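Non-reducing end beta-L-arabinofuranosidase (Bacteroides thetaiotaomicron, PDB 5MQO) probably hydrolyses glycosidic bonds in plant pectin, as a gut-bacterial member of glycoside hydrolase family GH127. Local coordinates at residues F50-S62 / L412-K425. Residues are numbered along the deposited sequence; the frame is centred on the assembly and turned at random.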
loop_
_atom_site.group_PDB
_atom_site.type_symbol
_atom_site.label_atom_id
_atom_site.label_comp_id
_atom_site.label_asym_id
_atom_site.label_seq_id
_atom_site.Cartn_x
_atom_site.Cartn_y
_atom_site.Cartn_z
ATOM N N PHE A 50 0.106 0.538 -17.641
ATOM C CA PHE A 50 -0.095 -0.372 -16.512
ATOM C C PHE A 50 -1.381 -0.016 -15.756
ATOM O O PHE A 50 -2.291 -0.846 -15.626
ATOM C CB PHE A 50 1.116 -0.342 -15.563
ATOM C CG PHE A 50 1.102 -1.425 -14.509
ATOM C CD1 PHE A 50 0.337 -1.312 -13.357
ATOM C CD2 PHE A 50 1.865 -2.576 -14.672
ATOM C CE1 PHE A 50 0.339 -2.320 -12.397
ATOM C CE2 PHE A 50 1.884 -3.576 -13.711
ATOM C CZ PHE A 50 1.116 -3.448 -12.571
ATOM N N TRP A 51 -1.464 1.220 -15.271
ATOM C CA TRP A 51 -2.518 1.568 -14.308
ATOM C C TRP A 51 -3.854 1.886 -14.955
ATOM O O TRP A 51 -4.903 1.603 -14.375
ATOM C CB TRP A 51 -2.065 2.686 -13.349
ATOM C CG TRP A 51 -1.123 2.189 -12.247
ATOM C CD1 TRP A 51 0.208 2.454 -12.114
ATOM C CD2 TRP A 51 -1.469 1.334 -11.152
ATOM N NE1 TRP A 51 0.715 1.819 -11.004
ATOM C CE2 TRP A 51 -0.287 1.124 -10.395
ATOM C CE3 TRP A 51 -2.662 0.741 -10.729
ATOM C CZ2 TRP A 51 -0.257 0.341 -9.260
ATOM C CZ3 TRP A 51 -2.635 -0.046 -9.587
ATOM C CH2 TRP A 51 -1.435 -0.240 -8.861
ATOM N N GLY A 52 -3.819 2.482 -16.139
ATOM C CA GLY A 52 -5.017 2.615 -16.963
ATOM C C GLY A 52 -5.726 1.284 -17.162
ATOM O O GLY A 52 -6.970 1.179 -16.978
ATOM N N GLU A 53 -4.922 0.273 -17.519
ATOM C CA GLU A 53 -5.412 -1.091 -17.743
ATOM C C GLU A 53 -5.992 -1.701 -16.462
ATOM O O GLU A 53 -7.135 -2.181 -16.466
ATOM C CB GLU A 53 -4.317 -1.978 -18.317
ATOM C CG GLU A 53 -4.806 -3.324 -18.821
ATOM C CD GLU A 53 -3.670 -4.292 -19.053
ATOM O OE1 GLU A 53 -3.042 -4.257 -20.146
ATOM O OE2 GLU A 53 -3.417 -5.087 -18.122
ATOM N N ARG A 54 -5.238 -1.650 -15.368
ATOM C CA ARG A 54 -5.754 -2.071 -14.070
ATOM C C ARG A 54 -7.039 -1.307 -13.669
ATOM O O ARG A 54 -8.052 -1.925 -13.301
ATOM C CB ARG A 54 -4.674 -1.906 -13.005
ATOM C CG ARG A 54 -3.474 -2.849 -13.116
ATOM C CD ARG A 54 -3.882 -4.309 -13.129
ATOM N NE ARG A 54 -4.150 -4.753 -14.493
ATOM C CZ ARG A 54 -4.895 -5.804 -14.837
ATOM N NH1 ARG A 54 -5.479 -6.584 -13.926
ATOM N NH2 ARG A 54 -5.040 -6.087 -16.129
ATOM N N PHE A 55 -7.010 0.026 -13.771
ATOM C CA PHE A 55 -8.190 0.859 -13.478
ATOM C C PHE A 55 -9.453 0.489 -14.281
ATOM O O PHE A 55 -10.563 0.579 -13.739
ATOM C CB PHE A 55 -7.876 2.344 -13.643
ATOM C CG PHE A 55 -8.943 3.247 -13.101
ATOM C CD1 PHE A 55 -9.992 3.688 -13.915
ATOM C CD2 PHE A 55 -8.923 3.649 -11.779
ATOM C CE1 PHE A 55 -10.982 4.521 -13.433
ATOM C CE2 PHE A 55 -9.924 4.486 -11.278
ATOM C CZ PHE A 55 -10.951 4.931 -12.113
ATOM N N ASN A 56 -9.314 0.068 -15.543
ATOM C CA ASN A 56 -10.495 -0.432 -16.293
ATOM C C ASN A 56 -11.048 -1.736 -15.738
ATOM O O ASN A 56 -12.270 -1.915 -15.703
ATOM C CB ASN A 56 -10.232 -0.582 -17.806
ATOM C CG ASN A 56 -10.323 0.750 -18.559
ATOM O OD1 ASN A 56 -10.550 1.821 -17.968
ATOM N ND2 ASN A 56 -10.141 0.688 -19.869
ATOM N N VAL A 57 -10.170 -2.633 -15.288
ATOM C CA VAL A 57 -10.651 -3.800 -14.607
ATOM C C VAL A 57 -11.374 -3.362 -13.330
ATOM O O VAL A 57 -12.565 -3.654 -13.157
ATOM C CB VAL A 57 -9.536 -4.782 -14.307
ATOM C CG1 VAL A 57 -10.057 -5.963 -13.491
ATOM C CG2 VAL A 57 -8.913 -5.265 -15.606
ATOM N N PHE A 58 -10.697 -2.618 -12.456
ATOM C CA PHE A 58 -11.280 -2.361 -11.129
ATOM C C PHE A 58 -12.618 -1.630 -11.231
ATOM O O PHE A 58 -13.567 -1.999 -10.529
ATOM C CB PHE A 58 -10.350 -1.585 -10.167
ATOM C CG PHE A 58 -8.950 -2.131 -10.059
ATOM C CD1 PHE A 58 -8.686 -3.509 -10.096
ATOM C CD2 PHE A 58 -7.871 -1.253 -9.921
ATOM C CE1 PHE A 58 -7.387 -3.995 -10.009
ATOM C CE2 PHE A 58 -6.578 -1.743 -9.837
ATOM C CZ PHE A 58 -6.336 -3.113 -9.885
ATOM N N SER A 59 -12.687 -0.613 -12.095
ATOM C CA SER A 59 -13.895 0.230 -12.246
ATOM C C SER A 59 -14.968 -0.478 -13.080
ATOM O O SER A 59 -16.153 -0.466 -12.759
ATOM C CB SER A 59 -13.547 1.582 -12.902
ATOM O OG SER A 59 -13.477 1.470 -14.320
ATOM N N GLY A 60 -14.528 -1.100 -14.156
ATOM C CA GLY A 60 -15.428 -1.744 -15.056
ATOM C C GLY A 60 -15.652 -3.214 -14.812
ATOM O O GLY A 60 -16.127 -3.903 -15.717
ATOM N N THR A 61 -15.358 -3.726 -13.619
ATOM C CA THR A 61 -15.646 -5.158 -13.334
ATOM C C THR A 61 -15.709 -5.486 -11.862
ATOM O O THR A 61 -16.696 -6.065 -11.386
ATOM C CB THR A 61 -14.602 -6.101 -13.962
ATOM O OG1 THR A 61 -14.484 -5.819 -15.360
ATOM C CG2 THR A 61 -14.976 -7.575 -13.762
ATOM N N SER A 62 -14.629 -5.143 -11.163
ATOM C CA SER A 62 -14.456 -5.502 -9.764
ATOM C C SER A 62 -15.578 -4.929 -8.896
ATOM O O SER A 62 -16.183 -5.676 -8.141
ATOM C CB SER A 62 -13.093 -5.048 -9.270
ATOM O OG SER A 62 -12.064 -5.513 -10.112
ATOM N N LEU A 412 2.526 -0.763 -3.002
ATOM C CA LEU A 412 1.457 -0.732 -3.997
ATOM C C LEU A 412 1.563 -1.813 -5.074
ATOM O O LEU A 412 0.574 -2.514 -5.280
ATOM C CB LEU A 412 1.321 0.661 -4.645
ATOM C CG LEU A 412 0.170 0.884 -5.650
ATOM C CD1 LEU A 412 -1.229 0.625 -5.104
ATOM C CD2 LEU A 412 0.246 2.306 -6.193
ATOM N N TYR A 413 2.726 -1.953 -5.742
ATOM C CA TYR A 413 2.889 -2.990 -6.790
ATOM C C TYR A 413 3.018 -4.422 -6.201
ATOM O O TYR A 413 2.511 -5.372 -6.769
ATOM C CB TYR A 413 4.080 -2.732 -7.724
ATOM C CG TYR A 413 4.011 -1.510 -8.631
ATOM C CD1 TYR A 413 3.410 -1.556 -9.883
ATOM C CD2 TYR A 413 4.600 -0.317 -8.255
ATOM C CE1 TYR A 413 3.354 -0.418 -10.717
ATOM C CE2 TYR A 413 4.564 0.803 -9.083
ATOM C CZ TYR A 413 3.950 0.752 -10.310
ATOM O OH TYR A 413 3.936 1.919 -11.056
ATOM N N ASN A 414 3.657 -4.586 -5.063
ATOM C CA ASN A 414 4.123 -5.930 -4.685
ATOM C C ASN A 414 3.393 -6.627 -3.526
ATOM O O ASN A 414 3.513 -7.841 -3.398
ATOM C CB ASN A 414 5.621 -5.875 -4.367
ATOM C CG ASN A 414 6.399 -5.283 -5.489
ATOM O OD1 ASN A 414 6.443 -5.851 -6.556
ATOM N ND2 ASN A 414 6.950 -4.110 -5.287
ATOM N N SER A 415 2.692 -5.874 -2.672
ATOM C CA SER A 415 1.943 -6.476 -1.569
ATOM C C SER A 415 0.517 -5.976 -1.396
ATOM O O SER A 415 -0.154 -6.360 -0.449
ATOM C CB SER A 415 2.735 -6.307 -0.284
ATOM O OG SER A 415 3.114 -4.968 -0.058
ATOM N N VAL A 416 0.042 -5.154 -2.320
ATOM C CA VAL A 416 -1.351 -4.681 -2.330
ATOM C C VAL A 416 -2.003 -5.168 -3.630
ATOM O O VAL A 416 -3.018 -5.875 -3.598
ATOM C CB VAL A 416 -1.394 -3.140 -2.229
ATOM C CG1 VAL A 416 -2.805 -2.605 -2.406
ATOM C CG2 VAL A 416 -0.830 -2.692 -0.893
ATOM N N LEU A 417 -1.395 -4.814 -4.763
ATOM C CA LEU A 417 -1.846 -5.291 -6.048
ATOM C C LEU A 417 -1.786 -6.828 -6.146
ATOM O O LEU A 417 -2.565 -7.441 -6.899
ATOM C CB LEU A 417 -1.042 -4.612 -7.159
ATOM C CG LEU A 417 -1.318 -4.944 -8.625
ATOM C CD1 LEU A 417 -2.727 -4.600 -9.071
ATOM C CD2 LEU A 417 -0.311 -4.218 -9.480
ATOM N N SER A 418 -0.903 -7.464 -5.375
ATOM C CA SER A 418 -0.860 -8.941 -5.340
ATOM C C SER A 418 -2.123 -9.536 -4.725
ATOM O O SER A 418 -2.446 -10.687 -4.940
ATOM C CB SER A 418 0.330 -9.408 -4.524
ATOM O OG SER A 418 0.131 -9.037 -3.177
ATOM N N GLY A 419 -2.812 -8.734 -3.934
ATOM C CA GLY A 419 -4.007 -9.164 -3.250
ATOM C C GLY A 419 -5.236 -9.437 -4.089
ATOM O O GLY A 419 -6.216 -9.994 -3.560
ATOM N N ILE A 420 -5.204 -9.043 -5.365
ATOM C CA ILE A 420 -6.340 -9.201 -6.266
ATOM C C ILE A 420 -5.848 -9.902 -7.514
ATOM O O ILE A 420 -4.692 -9.772 -7.877
ATOM C CB ILE A 420 -7.010 -7.832 -6.597
ATOM C CG1 ILE A 420 -8.452 -8.032 -7.107
ATOM C CG2 ILE A 420 -6.164 -6.988 -7.564
ATOM C CD1 ILE A 420 -9.206 -6.740 -7.434
ATOM N N SER A 421 -6.740 -10.661 -8.144
ATOM C CA SER A 421 -6.484 -11.324 -9.435
ATOM C C SER A 421 -6.336 -10.315 -10.587
ATOM O O SER A 421 -6.680 -9.137 -10.449
ATOM C CB SER A 421 -7.607 -12.336 -9.749
ATOM O OG SER A 421 -8.911 -11.759 -9.648
ATOM N N LEU A 422 -5.785 -10.777 -11.710
ATOM C CA LEU A 422 -5.737 -9.959 -12.916
ATOM C C LEU A 422 -7.144 -9.750 -13.510
ATOM O O LEU A 422 -7.427 -8.652 -13.973
ATOM C CB LEU A 422 -4.769 -10.536 -13.929
ATOM C CG LEU A 422 -3.298 -10.404 -13.533
ATOM C CD1 LEU A 422 -2.440 -11.210 -14.488
ATOM C CD2 LEU A 422 -2.847 -8.946 -13.509
ATOM N N ASP A 423 -8.040 -10.743 -13.417
ATOM C CA ASP A 423 -9.453 -10.555 -13.835
ATOM C C ASP A 423 -10.326 -9.715 -12.901
ATOM O O ASP A 423 -11.522 -9.628 -13.124
ATOM C CB ASP A 423 -10.162 -11.893 -14.179
ATOM C CG ASP A 423 -10.390 -12.829 -12.971
ATOM O OD1 ASP A 423 -10.195 -12.453 -11.799
ATOM O OD2 ASP A 423 -10.766 -13.997 -13.221
ATOM N N GLY A 424 -9.744 -9.129 -11.853
ATOM C CA GLY A 424 -10.450 -8.189 -10.975
ATOM C C GLY A 424 -11.496 -8.763 -10.043
ATOM O O GLY A 424 -12.232 -8.006 -9.429
ATOM N N LYS A 425 -11.562 -10.087 -9.931
ATOM C CA LYS A 425 -12.678 -10.762 -9.279
ATOM C C LYS A 425 -12.322 -11.599 -8.066
ATOM O O LYS A 425 -13.202 -11.854 -7.225
ATOM C CB LYS A 425 -13.351 -11.683 -10.276
ATOM C CG LYS A 425 -14.169 -10.976 -11.330
ATOM C CD LYS A 425 -14.977 -11.999 -12.096
ATOM C CE LYS A 425 -15.630 -11.364 -13.295
ATOM N NZ LYS A 425 -16.634 -12.301 -13.857
#
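Tyr413 presents its ring edge to one face of Phe50 in a T-shaped pair, the planes at 70° and Tyr413 CE1 3.9 Å from Phe50 CE1, while Leu417 CD2 meets the rim of Phe50 edge-on. Phe50 CD1 lies over one indole face of Trp51. That indole meets Tyr413 obliquely, with CZ2 over one tyrosine face; at the indole edge, NE1 gives a weak hydrogen bond of 3.2 Å to Tyr413 OH. A tyrosine suits this spot because it supplies an acceptor for the buried indole N-H as well as an aromatic edge. Trp51 CZ2 also rests on Leu412 CG, 3.7 Å away. Leu417 forks between two rings: CD2 goes to Phe50 and CD1 to the edge of Phe58, 4.0 Å from CZ. Arg54 O lies over the centre of one Phe58 face. In the helical catalytic domain, of the (alpha/alpha)6-barrel kind found in this clan, the first turns of helix 50-69 pack against the C-terminal end of helix 402-416 and the loop beyond it; Leu463 and Leu466 of helix 458-466 also touch Phe58.

Further along, Arg54 bends at chi2 and chi3 so that NH1 reaches Leu422 O, a 2.8 Å bond in the carbonyl plane and on a lone pair. Leu422 CD2 packs over one guanidinium face, and a salt bridge from NH2 to Glu53, whose carboxylate also bonds Ser640, helps fix the group's rotation. The type I turn 421-424 ends at Gly424, where the positive phi suits glycine, and its bare CA lets Val57 CG1 come to 3.4 Å. Ser62, small enough for this close approach, donates OG to Gly424 O at 2.6 Å.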